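Local coordinates for protein restriction endonuclease (Mycobacterium sp., PDB 4F0Q) that cleaves DNA that carries methylated cytosine, acting as a tetrameric, modification-dependent restriction endonuclease with a magnesium-binding nuclease domain, at residues G110-G116 with L204-V210; V25-Y31 with G174-G180; A182-R186 with I256-R260; K320-L324 with E452-L456. All blocks are in the same frame, centred on the assembly; numbering follows the deposited sequence.

Contact 1 of 4, residues G110-G116 with L204-V210; sequences GHVRYFG and LSLDLAV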
loop_
_atom_site.group_PDB
_atom_site.type_symbol
_atom_site.label_atom_id
_atom_site.label_comp_id
_atom_site.label_asym_id
_atom_site.label_seq_id
_atom_site.Cartn_x
_atom_site.Cartn_y
_atom_site.Cartn_z
ATOM N N GLY A 110 -11.386 3.545 18.053
ATOM C CA GLY A 110 -10.986 2.890 19.285
ATOM C C GLY A 110 -9.530 3.054 19.674
ATOM O O GLY A 110 -8.956 2.179 20.319
ATOM N N HIS A 111 -8.925 4.171 19.284
ATOM C CA HIS A 111 -7.543 4.442 19.664
ATOM C C HIS A 111 -7.399 5.767 20.401
ATOM O O HIS A 111 -8.014 6.768 20.030
ATOM C CB HIS A 111 -6.620 4.424 18.444
ATOM C CG HIS A 111 -5.185 4.699 18.774
ATOM N ND1 HIS A 111 -4.658 5.973 18.797
ATOM C CD2 HIS A 111 -4.169 3.866 19.104
ATOM C CE1 HIS A 111 -3.380 5.913 19.124
ATOM N NE2 HIS A 111 -3.057 4.646 19.315
ATOM N N VAL A 112 -6.586 5.764 21.452
ATOM C CA VAL A 112 -6.295 6.985 22.195
ATOM C C VAL A 112 -4.800 7.109 22.478
ATOM O O VAL A 112 -4.201 6.227 23.094
ATOM C CB VAL A 112 -7.068 7.047 23.531
ATOM C CG1 VAL A 112 -6.634 8.264 24.335
ATOM C CG2 VAL A 112 -8.567 7.077 23.286
ATOM N N ARG A 113 -4.205 8.201 22.013
ATOM C CA ARG A 113 -2.810 8.502 22.308
ATOM C C ARG A 113 -2.736 9.307 23.597
ATOM O O ARG A 113 -3.214 10.441 23.656
ATOM C CB ARG A 113 -2.181 9.293 21.161
ATOM C CG ARG A 113 -0.740 9.715 21.405
ATOM C CD ARG A 113 0.195 8.516 21.430
ATOM N NE ARG A 113 0.109 7.730 20.202
ATOM C CZ ARG A 113 0.776 8.006 19.086
ATOM N NH1 ARG A 113 1.585 9.055 19.035
ATOM N NH2 ARG A 113 0.634 7.232 18.019
ATOM N N TYR A 114 -2.143 8.719 24.632
ATOM C CA TYR A 114 -2.112 9.360 25.943
ATOM C C TYR A 114 -0.694 9.553 26.473
ATOM O O TYR A 114 0.109 8.624 26.475
ATOM C CB TYR A 114 -2.948 8.563 26.948
ATOM C CG TYR A 114 -2.996 9.187 28.322
ATOM C CD1 TYR A 114 -3.789 10.299 28.570
ATOM C CD2 TYR A 114 -2.251 8.665 29.371
ATOM C CE1 TYR A 114 -3.836 10.878 29.822
ATOM C CE2 TYR A 114 -2.293 9.237 30.628
ATOM C CZ TYR A 114 -3.088 10.342 30.847
ATOM O OH TYR A 114 -3.136 10.917 32.096
ATOM N N PHE A 115 -0.399 10.764 26.931
ATOM C CA PHE A 115 0.925 11.086 27.454
ATOM C C PHE A 115 0.953 11.055 28.980
ATOM O O PHE A 115 -0.027 11.408 29.636
ATOM C CB PHE A 115 1.386 12.450 26.941
ATOM C CG PHE A 115 1.589 12.497 25.454
ATOM C CD1 PHE A 115 0.539 12.808 24.606
ATOM C CD2 PHE A 115 2.830 12.223 24.904
ATOM C CE1 PHE A 115 0.723 12.849 23.238
ATOM C CE2 PHE A 115 3.021 12.262 23.537
ATOM C CZ PHE A 115 1.966 12.576 22.702
ATOM N N GLY A 116 2.086 10.636 29.534
ATOM C CA GLY A 116 2.226 10.462 30.969
ATOM C C GLY A 116 2.227 11.742 31.787
ATOM O O GLY A 116 1.881 12.813 31.290
ATOM N N LEU A 204 6.399 9.399 28.820
ATOM C CA LEU A 204 5.887 8.162 28.249
ATOM C C LEU A 204 4.693 8.436 27.343
ATOM O O LEU A 204 3.737 9.101 27.741
ATOM C CB LEU A 204 5.495 7.184 29.356
ATOM C CG LEU A 204 6.589 6.828 30.366
ATOM C CD1 LEU A 204 6.073 5.813 31.372
ATOM C CD2 LEU A 204 7.828 6.302 29.659
ATOM N N SER A 205 4.762 7.926 26.117
ATOM C CA SER A 205 3.668 8.044 25.164
ATOM C C SER A 205 3.012 6.682 24.973
ATOM O O SER A 205 3.689 5.692 24.695
ATOM C CB SER A 205 4.177 8.582 23.826
ATOM O OG SER A 205 3.114 8.754 22.906
ATOM N N LEU A 206 1.693 6.634 25.125
ATOM C CA LEU A 206 0.972 5.367 25.117
ATOM C C LEU A 206 -0.092 5.278 24.025
ATOM O O LEU A 206 -0.937 6.165 23.885
ATOM C CB LEU A 206 0.328 5.103 26.485
ATOM C CG LEU A 206 1.209 4.649 27.656
ATOM C CD1 LEU A 206 2.065 5.781 28.204
ATOM C CD2 LEU A 206 0.352 4.045 28.760
ATOM N N ASP A 207 -0.030 4.197 23.252
ATOM C CA ASP A 207 -1.096 3.835 22.330
ATOM C C ASP A 207 -2.094 2.951 23.060
ATOM O O ASP A 207 -1.772 1.821 23.447
ATOM C CB ASP A 207 -0.540 3.084 21.119
ATOM C CG ASP A 207 0.208 3.988 20.164
ATOM O OD1 ASP A 207 -0.175 5.169 20.035
ATOM O OD2 ASP A 207 1.177 3.513 19.536
ATOM N N LEU A 208 -3.301 3.475 23.251
ATOM C CA LEU A 208 -4.353 2.765 23.965
ATOM C C LEU A 208 -5.444 2.294 23.014
ATOM O O LEU A 208 -5.847 3.018 22.101
ATOM C CB LEU A 208 -4.964 3.659 25.049
ATOM C CG LEU A 208 -4.016 4.224 26.106
ATOM C CD1 LEU A 208 -4.777 5.106 27.081
ATOM C CD2 LEU A 208 -3.298 3.105 26.841
ATOM N N ALA A 209 -5.923 1.076 23.241
ATOM C CA ALA A 209 -6.981 0.498 22.426
ATOM C C ALA A 209 -8.276 0.388 23.222
ATOM O O ALA A 209 -8.404 -0.467 24.098
ATOM C CB ALA A 209 -6.560 -0.868 21.907
ATOM N N VAL A 210 -9.230 1.262 22.918
ATOM C CA VAL A 210 -10.536 1.219 23.562
ATOM C C VAL A 210 -11.314 0.005 23.067
ATOM O O VAL A 210 -11.589 -0.119 21.876
ATOM C CB VAL A 210 -11.346 2.497 23.287
ATOM C CG1 VAL A 210 -12.717 2.408 23.937
ATOM C CG2 VAL A 210 -10.593 3.717 23.791
#

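Contact 2 of 4, residues V25-Y31 with G174-G180; sequences VGDELRY and GHVEFCG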
loop_
_atom_site.group_PDB
_atom_site.type_symbol
_atom_site.label_atom_id
_atom_site.label_comp_id
_atom_site.label_asym_id
_atom_site.label_seq_id
_atom_site.Cartn_x
_atom_site.Cartn_y
_atom_site.Cartn_z
ATOM N N VAL A 25 -20.357 4.871 26.224
ATOM C CA VAL A 25 -19.335 5.772 25.708
ATOM C C VAL A 25 -19.954 7.101 25.293
ATOM O O VAL A 25 -20.783 7.155 24.386
ATOM C CB VAL A 25 -18.590 5.159 24.509
ATOM C CG1 VAL A 25 -17.554 6.136 23.976
ATOM C CG2 VAL A 25 -17.936 3.846 24.907
ATOM N N GLY A 26 -19.551 8.171 25.970
ATOM C CA GLY A 26 -20.075 9.493 25.687
ATOM C C GLY A 26 -20.986 10.002 26.787
ATOM O O GLY A 26 -21.450 11.141 26.738
ATOM N N ASP A 27 -21.243 9.153 27.779
ATOM C CA ASP A 27 -22.085 9.522 28.913
ATOM C C ASP A 27 -21.507 10.707 29.675
ATOM O O ASP A 27 -20.338 10.701 30.061
ATOM C CB ASP A 27 -22.279 8.336 29.859
ATOM C CG ASP A 27 -23.306 7.342 29.347
ATOM O OD1 ASP A 27 -23.611 7.367 28.137
ATOM O OD2 ASP A 27 -23.804 6.531 30.157
ATOM N N GLU A 28 -22.337 11.724 29.881
ATOM C CA GLU A 28 -21.923 12.927 30.589
ATOM C C GLU A 28 -22.203 12.799 32.080
ATOM O O GLU A 28 -23.357 12.761 32.508
ATOM C CB GLU A 28 -22.629 14.154 30.010
ATOM C CG GLU A 28 -22.255 14.445 28.566
ATOM C CD GLU A 28 -23.088 15.552 27.953
ATOM O OE1 GLU A 28 -24.223 15.774 28.423
ATOM O OE2 GLU A 28 -22.605 16.201 27.000
ATOM N N LEU A 29 -21.135 12.735 32.866
ATOM C CA LEU A 29 -21.244 12.509 34.299
ATOM C C LEU A 29 -20.857 13.755 35.085
ATOM O O LEU A 29 -19.941 14.482 34.702
ATOM C CB LEU A 29 -20.352 11.338 34.711
ATOM C CG LEU A 29 -20.463 10.074 33.856
ATOM C CD1 LEU A 29 -19.417 9.052 34.269
ATOM C CD2 LEU A 29 -21.861 9.481 33.942
ATOM N N ARG A 30 -21.563 13.997 36.184
ATOM C CA ARG A 30 -21.238 15.102 37.075
ATOM C C ARG A 30 -20.144 14.675 38.044
ATOM O O ARG A 30 -20.297 13.687 38.761
ATOM C CB ARG A 30 -22.482 15.536 37.853
ATOM C CG ARG A 30 -22.224 16.591 38.916
ATOM C CD ARG A 30 -21.910 17.945 38.302
ATOM N NE ARG A 30 -21.775 18.983 39.321
ATOM C CZ ARG A 30 -20.620 19.352 39.865
ATOM N NH1 ARG A 30 -19.490 18.774 39.487
ATOM N NH2 ARG A 30 -20.595 20.303 40.788
ATOM N N TYR A 31 -19.038 15.413 38.061
ATOM C CA TYR A 31 -17.945 15.097 38.974
ATOM C C TYR A 31 -17.709 16.186 40.012
ATOM O O TYR A 31 -17.328 17.308 39.679
ATOM C CB TYR A 31 -16.644 14.817 38.217
ATOM C CG TYR A 31 -15.503 14.430 39.132
ATOM C CD1 TYR A 31 -15.412 13.147 39.652
ATOM C CD2 TYR A 31 -14.523 15.350 39.485
ATOM C CE1 TYR A 31 -14.379 12.786 40.494
ATOM C CE2 TYR A 31 -13.483 14.998 40.328
ATOM C CZ TYR A 31 -13.416 13.714 40.829
ATOM O OH TYR A 31 -12.386 13.354 41.667
ATOM N N GLY A 174 -17.006 20.883 35.769
ATOM C CA GLY A 174 -17.741 20.032 36.686
ATOM C C GLY A 174 -18.291 18.752 36.086
ATOM O O GLY A 174 -19.062 18.046 36.733
ATOM N N HIS A 175 -17.898 18.443 34.854
ATOM C CA HIS A 175 -18.410 17.253 34.181
ATOM C C HIS A 175 -17.334 16.493 33.410
ATOM O O HIS A 175 -16.456 17.092 32.791
ATOM C CB HIS A 175 -19.560 17.617 33.238
ATOM C CG HIS A 175 -20.750 18.205 33.932
ATOM N ND1 HIS A 175 -20.793 19.515 34.357
ATOM C CD2 HIS A 175 -21.943 17.660 34.273
ATOM C CE1 HIS A 175 -21.960 19.753 34.930
ATOM N NE2 HIS A 175 -22.676 18.644 34.892
ATOM N N VAL A 176 -17.416 15.167 33.451
ATOM C CA VAL A 176 -16.501 14.316 32.702
ATOM C C VAL A 176 -17.258 13.355 31.789
ATOM O O VAL A 176 -18.345 12.887 32.122
ATOM C CB VAL A 176 -15.565 13.514 33.632
ATOM C CG1 VAL A 176 -14.528 14.431 34.264
ATOM C CG2 VAL A 176 -16.367 12.776 34.697
ATOM N N GLU A 177 -16.671 13.071 30.633
ATOM C CA GLU A 177 -17.267 12.172 29.657
ATOM C C GLU A 177 -16.548 10.829 29.664
ATOM O O GLU A 177 -15.316 10.777 29.688
ATOM C CB GLU A 177 -17.199 12.790 28.260
ATOM C CG GLU A 177 -17.610 11.848 27.143
ATOM C CD GLU A 177 -17.305 12.404 25.766
ATOM O OE1 GLU A 177 -17.162 13.638 25.639
ATOM O OE2 GLU A 177 -17.204 11.607 24.811
ATOM N N PHE A 178 -17.327 9.750 29.647
ATOM C CA PHE A 178 -16.783 8.398 29.616
ATOM C C PHE A 178 -16.346 8.023 28.203
ATOM O O PHE A 178 -17.093 8.202 27.241
ATOM C CB PHE A 178 -17.816 7.401 30.144
ATOM C CG PHE A 178 -17.334 5.977 30.166
ATOM C CD1 PHE A 178 -16.306 5.591 31.009
ATOM C CD2 PHE A 178 -17.924 5.021 29.356
ATOM C CE1 PHE A 178 -15.865 4.281 31.035
ATOM C CE2 PHE A 178 -17.490 3.709 29.378
ATOM C CZ PHE A 178 -16.460 3.339 30.221
ATOM N N CYS A 179 -15.130 7.499 28.084
ATOM C CA CYS A 179 -14.540 7.207 26.782
ATOM C C CYS A 179 -14.197 5.731 26.607
ATOM O O CYS A 179 -13.506 5.356 25.659
ATOM C CB CYS A 179 -13.290 8.064 26.562
ATOM S SG CYS A 179 -13.601 9.845 26.542
ATOM N N GLY A 180 -14.679 4.897 27.521
ATOM C CA GLY A 180 -14.504 3.461 27.406
ATOM C C GLY A 180 -13.360 2.889 28.221
ATOM O O GLY A 180 -12.629 3.618 28.895
#

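Contact 3 of 4, residues A182-R186 with I256-R260; sequences AIIER and IPGIR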
loop_
_atom_site.group_PDB
_atom_site.type_symbol
_atom_site.label_atom_id
_atom_site.label_comp_id
_atom_site.label_asym_id
_atom_site.label_seq_id
_atom_site.Cartn_x
_atom_site.Cartn_y
_atom_site.Cartn_z
ATOM N N ALA A 182 -9.770 0.790 28.151
ATOM C CA ALA A 182 -8.675 0.686 27.193
ATOM C C ALA A 182 -7.591 -0.308 27.600
ATOM O O ALA A 182 -7.351 -0.544 28.785
ATOM C CB ALA A 182 -8.066 2.060 26.941
ATOM N N ILE A 183 -6.943 -0.889 26.594
ATOM C CA ILE A 183 -5.778 -1.739 26.800
ATOM C C ILE A 183 -4.540 -0.976 26.349
ATOM O O ILE A 183 -4.555 -0.326 25.306
ATOM C CB ILE A 183 -5.872 -3.032 25.967
ATOM C CG1 ILE A 183 -7.203 -3.740 26.217
ATOM C CG2 ILE A 183 -4.704 -3.957 26.272
ATOM C CD1 ILE A 183 -7.363 -5.018 25.431
ATOM N N ILE A 184 -3.472 -1.047 27.135
ATOM C CA ILE A 184 -2.210 -0.452 26.723
ATOM C C ILE A 184 -1.626 -1.256 25.567
ATOM O O ILE A 184 -1.001 -2.298 25.773
ATOM C CB ILE A 184 -1.194 -0.390 27.882
ATOM C CG1 ILE A 184 -1.760 0.437 29.037
ATOM C CG2 ILE A 184 0.125 0.201 27.407
ATOM C CD1 ILE A 184 -0.800 0.608 30.190
ATOM N N GLU A 185 -1.848 -0.774 24.350
ATOM C CA GLU A 185 -1.354 -1.458 23.163
ATOM C C GLU A 185 0.134 -1.202 22.973
ATOM O O GLU A 185 0.882 -2.096 22.573
ATOM C CB GLU A 185 -2.128 -1.025 21.918
ATOM C CG GLU A 185 -1.713 -1.762 20.656
ATOM C CD GLU A 185 -2.467 -1.291 19.430
ATOM O OE1 GLU A 185 -2.992 -0.158 19.451
ATOM O OE2 GLU A 185 -2.539 -2.058 18.447
ATOM N N ARG A 186 0.565 0.021 23.260
ATOM C CA ARG A 186 1.984 0.345 23.160
ATOM C C ARG A 186 2.400 1.384 24.200
ATOM O O ARG A 186 1.609 2.240 24.585
ATOM C CB ARG A 186 2.332 0.820 21.746
ATOM C CG ARG A 186 3.823 0.852 21.448
ATOM C CD ARG A 186 4.100 1.021 19.961
ATOM N NE ARG A 186 3.618 2.300 19.449
ATOM C CZ ARG A 186 3.853 2.747 18.220
ATOM N NH1 ARG A 186 4.571 2.020 17.374
ATOM N NH2 ARG A 186 3.376 3.924 17.836
ATOM N N ILE A 256 -6.078 -8.094 20.293
ATOM C CA ILE A 256 -6.082 -6.638 20.135
ATOM C C ILE A 256 -6.455 -6.100 18.736
ATOM O O ILE A 256 -7.235 -5.151 18.637
ATOM C CB ILE A 256 -4.752 -6.007 20.622
ATOM C CG1 ILE A 256 -4.449 -6.454 22.054
ATOM C CG2 ILE A 256 -4.811 -4.491 20.539
ATOM C CD1 ILE A 256 -3.198 -5.837 22.636
ATOM N N PRO A 257 -5.915 -6.697 17.654
ATOM C CA PRO A 257 -6.285 -6.161 16.336
ATOM C C PRO A 257 -7.754 -6.357 15.952
ATOM O O PRO A 257 -8.153 -5.905 14.881
ATOM C CB PRO A 257 -5.397 -6.960 15.372
ATOM C CG PRO A 257 -4.258 -7.420 16.196
ATOM C CD PRO A 257 -4.839 -7.698 17.544
ATOM N N GLY A 258 -8.543 -7.008 16.802
ATOM C CA GLY A 258 -9.929 -7.284 16.472
ATOM C C GLY A 258 -10.938 -6.929 17.548
ATOM O O GLY A 258 -12.120 -7.247 17.418
ATOM N N ILE A 259 -10.484 -6.265 18.606
ATOM C CA ILE A 259 -11.368 -5.928 19.720
ATOM C C ILE A 259 -11.503 -4.425 19.950
ATOM O O ILE A 259 -12.100 -3.995 20.937
ATOM C CB ILE A 259 -10.908 -6.595 21.033
ATOM C CG1 ILE A 259 -9.498 -6.133 21.402
ATOM C CG2 ILE A 259 -10.967 -8.110 20.914
ATOM C CD1 ILE A 259 -8.940 -6.808 22.635
ATOM N N ARG A 260 -10.953 -3.627 19.040
ATOM C CA ARG A 260 -11.034 -2.176 19.158
ATOM C C ARG A 260 -12.441 -1.669 18.863
ATOM O O ARG A 260 -13.130 -2.194 17.989
ATOM C CB ARG A 260 -10.030 -1.501 18.222
ATOM C CG ARG A 260 -8.895 -0.789 18.936
ATOM C CD ARG A 260 -7.983 -0.087 17.947
ATOM N NE ARG A 260 -7.245 -1.034 17.116
ATOM C CZ ARG A 260 -6.001 -1.428 17.365
ATOM N NH1 ARG A 260 -5.355 -0.952 18.419
ATOM N NH2 ARG A 260 -5.401 -2.293 16.559
#

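Contact 4 of 4, residues K320-L324 with E452-L456; sequences KEGWL and EVISL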
loop_
_atom_site.group_PDB
_atom_site.type_symbol
_atom_site.label_atom_id
_atom_site.label_comp_id
_atom_site.label_asym_id
_atom_site.label_seq_id
_atom_site.Cartn_x
_atom_site.Cartn_y
_atom_site.Cartn_z
ATOM N N LYS A 320 10.956 5.987 4.204
ATOM C CA LYS A 320 12.288 6.278 3.690
ATOM C C LYS A 320 12.254 7.516 2.802
ATOM O O LYS A 320 11.463 7.598 1.863
ATOM C CB LYS A 320 12.846 5.082 2.914
ATOM C CG LYS A 320 12.913 3.794 3.723
ATOM C CD LYS A 320 13.759 3.969 4.974
ATOM C CE LYS A 320 13.705 2.722 5.849
ATOM N NZ LYS A 320 14.202 1.516 5.116
ATOM N N GLU A 321 13.115 8.479 3.114
ATOM C CA GLU A 321 13.186 9.730 2.368
ATOM C C GLU A 321 13.703 9.509 0.950
ATOM O O GLU A 321 14.778 8.944 0.751
ATOM C CB GLU A 321 14.075 10.735 3.104
ATOM C CG GLU A 321 14.405 11.985 2.307
ATOM C CD GLU A 321 15.296 12.944 3.073
ATOM O OE1 GLU A 321 16.062 13.691 2.428
ATOM O OE2 GLU A 321 15.226 12.955 4.319
ATOM N N GLY A 322 12.929 9.955 -0.035
ATOM C CA GLY A 322 13.307 9.801 -1.427
ATOM C C GLY A 322 13.897 11.068 -2.011
ATOM O O GLY A 322 15.065 11.378 -1.769
ATOM N N TRP A 323 13.095 11.805 -2.777
ATOM C CA TRP A 323 13.575 13.038 -3.404
ATOM C C TRP A 323 12.452 13.951 -3.889
ATOM O O TRP A 323 11.273 13.653 -3.716
ATOM C CB TRP A 323 14.509 12.717 -4.577
ATOM C CG TRP A 323 13.840 11.968 -5.689
ATOM C CD1 TRP A 323 13.130 12.499 -6.725
ATOM C CD2 TRP A 323 13.824 10.547 -5.878
ATOM N NE1 TRP A 323 12.670 11.499 -7.546
ATOM C CE2 TRP A 323 13.083 10.292 -7.047
ATOM C CE3 TRP A 323 14.362 9.468 -5.171
ATOM C CZ2 TRP A 323 12.867 9.001 -7.527
ATOM C CZ3 TRP A 323 14.147 8.187 -5.649
ATOM C CH2 TRP A 323 13.406 7.965 -6.815
ATOM N N LEU A 324 12.836 15.071 -4.496
ATOM C CA LEU A 324 11.883 15.992 -5.105
ATOM C C LEU A 324 11.937 15.865 -6.623
ATOM O O LEU A 324 12.972 15.511 -7.187
ATOM C CB LEU A 324 12.175 17.435 -4.687
ATOM C CG LEU A 324 11.427 17.995 -3.473
ATOM C CD1 LEU A 324 11.689 17.166 -2.226
ATOM C CD2 LEU A 324 11.809 19.450 -3.240
ATOM N N GLU A 452 12.655 3.724 -8.848
ATOM C CA GLU A 452 14.037 3.708 -8.376
ATOM C C GLU A 452 14.160 3.951 -6.869
ATOM O O GLU A 452 15.204 3.673 -6.278
ATOM C CB GLU A 452 14.882 4.724 -9.151
ATOM C CG GLU A 452 14.936 4.470 -10.653
ATOM C CD GLU A 452 15.764 5.504 -11.402
ATOM O OE1 GLU A 452 16.900 5.795 -10.969
ATOM O OE2 GLU A 452 15.276 6.028 -12.426
ATOM N N VAL A 453 13.092 4.450 -6.249
ATOM C CA VAL A 453 13.091 4.679 -4.805
ATOM C C VAL A 453 13.243 3.365 -4.038
ATOM O O VAL A 453 13.577 3.363 -2.853
ATOM C CB VAL A 453 11.817 5.418 -4.334
ATOM C CG1 VAL A 453 10.680 4.435 -4.093
ATOM C CG2 VAL A 453 12.099 6.219 -3.072
ATOM N N ILE A 454 13.002 2.247 -4.720
ATOM C CA ILE A 454 13.195 0.936 -4.111
ATOM C C ILE A 454 14.679 0.692 -3.829
ATOM O O ILE A 454 15.038 0.001 -2.873
ATOM C CB ILE A 454 12.621 -0.188 -5.004
ATOM C CG1 ILE A 454 11.120 0.018 -5.209
ATOM C CG2 ILE A 454 12.877 -1.557 -4.395
ATOM C CD1 ILE A 454 10.474 -1.026 -6.092
ATOM N N SER A 455 15.540 1.291 -4.646
ATOM C CA SER A 455 16.983 1.102 -4.510
ATOM C C SER A 455 17.590 1.915 -3.365
ATOM O O SER A 455 18.792 1.838 -3.112
ATOM C CB SER A 455 17.695 1.432 -5.824
ATOM O OG SER A 455 17.270 0.568 -6.863
ATOM N N LEU A 456 16.760 2.693 -2.678
ATOM C CA LEU A 456 17.223 3.468 -1.533
ATOM C C LEU A 456 17.239 2.619 -0.267
ATOM O O LEU A 456 17.684 3.070 0.789
ATOM C CB LEU A 456 16.348 4.706 -1.324
ATOM C CG LEU A 456 16.376 5.766 -2.423
ATOM C CD1 LEU A 456 15.600 6.997 -1.988
ATOM C CD2 LEU A 456 17.806 6.131 -2.783
#

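Contact 1 of 4, residues G110-G116 with L204-V210
Two neighbouring antiparallel strands in the sheet of the AspBHI-like N-terminal domain, which belongs to the PUA clan, meet here. Strand 111-115 runs against 204-210 with axes 4.7 Å apart at 152°. V112 with L208 and Y114 with L206 are hydrogen-bonded pairs, each joined by two N to O bonds of 2.9 Å. G116 N to L204 O (2.9 Å) and V210 N to G110 O (2.8 Å) extend the ladder. On the face of H111, R113 and F115, D207 accepts two neighbours: R113 NE bridges to D207 OD1 at 2.6 Å, and H111 NE2 bonds the same oxygen at 3.0 Å. D207 OD2 is held by R186, so this buried acid is well compensated. On the face of V112, Y114, L206 and L208 the contacts are apolar, Y114 CB 3.9 Å from L208 CD1; at the strand end V112 CG2 is 4.0 Å from V210 CG2. G110, at positive phi, and H111 form a G1 beta bulge on the side of strand 104-106; the whole is a regular antiparallel ladder of the domain's sheet.

Contact 2 of 4, residues V25-Y31 with G174-G180
R30 lays its aliphatic chain over the ring of H175, its CD 3.9 Å from the ring centroid and 27° off the normal, a CH-pi contact between partners of a non-hydrogen-bonded pair. The arginine then reaches on, R30 NH1 donating to G174 O at 2.9 Å, while its NE is salt-bridged to D43. That same carbonyl, G174 O, also accepts Y31 N at 2.9 Å. Strand 28-30 runs antiparallel to strand 175-180: L29 N to V176 O and V176 N to L29 O are both 2.9 Å. Before strand 28-30 begins, F178 N donates to D27 O at 3.2 Å and G26 N to F178 O at 2.8 Å. G26 and G174 adopt backbone angles that would jam a CB against the preceding carbonyl, so glycine suits both positions. On the face opposite R30, V176 CG2 packs 4.2 Å from L29 CB. The chemistry thus divides: backbone bonds set the register, L29 and V176 are buried on one face, and E28, R30 and E177 on the other are partly exposed.

Contact 3 of 4, residues A182-R186 with I256-R260
This is a side-chain contact between a sheet strand and a loop, on a buried flank of the N-terminal domain: 182-186 belongs to the long strand 175-193, whereas the loop between helix 243-251 and strand 263-264 supplies residues 256-260. The backbones stay apart, the nearest CA atoms, of E185 and I256, being 7.6 Å from each other, and just 228 Å² is buried. Two kinds of interaction span the gap. The first is apolar: I183 CD1 lies 3.7 Å from I259 CD1, and I183 CG2 lies 4.4 Å from I256 CD1, so three beta-branched isoleucines form a small apolar cluster. The second is a salt bridge. R260 NH1 stands 2.7 Å from E185 OE1, a weak hydrogen bond by its angle, and makes a straighter one to E185 OE2 at 3.0 Å; R260 NH2 adds a weak bond to E185 OE2 at 3.4 Å. Glutamate and arginine are long enough to meet where the backbones cannot. E185 OE2 is shared with R313 of the second subunit, so the bridge lies at a subunit interface. E185 and R186 both face D207 in a classic beta bulge, and E185 points its CB toward the loop while I184 points away. I184 instead packs on helix 130-142 and strand 200-210, whereas I183, I256 and I259 gather against W248 of helix 243-251.

Contact 4 of 4, residues K320-L324 with E452-L456
Strand 319-324, outermost in this chain's five-stranded mixed sheet of the nuclease domain, a member of the PDDEXK clan, is packed against by the C-terminal end of the chain. Apolar contacts carry the meeting. W323 presents the edge of its indole to the 3-10 segment 452-455: W323 CZ3 lies 3.8 Å from V453 CG2 and 4.1 Å from L456 CD1, while W323 CH2 approaches V453 N at 3.6 Å. The large flat indole thus reaches backbone and side chains alike with its CZ3 and CH2 edge. G322 and W323 both face I336 in a classic beta bulge, and a CB on G322 would come tightly against V453 CG2, so glycine suits the spot. The 3-10 turn is held internally by S455 N to E452 O at 2.9 Å. Polar ends turn to other partners: E321 is salt-bridged to R247 of the second subunit and K320 to D340. The last residue, L456, closes the contact, its CD1 3.7 Å from G322 CA and 3.5 Å from E321 O.

How the contacts relate
From the N terminus, contact 2 opens at 25-31 and closes at 174-180, joining strand 28-30 to strand 175-193. Contact 1 opens within that loop at 110-116 and closes beyond it at 204-210, so the two cross; V210 touches C179 and G180. Contact 3 starts just after contact 2, on the same strand, and crosses contact 1, closing at 256-260; R186 to D207 and A209 to I183 link them. All three thus knit one N-terminal sheet and its flanking loop. Contact 4 follows in series in the nuclease domain, its nearest atoms about 15 Å from contact 3, and joins the chain's end to strand 319-324. Contacts 1, 3 and 4 each touch the second subunit.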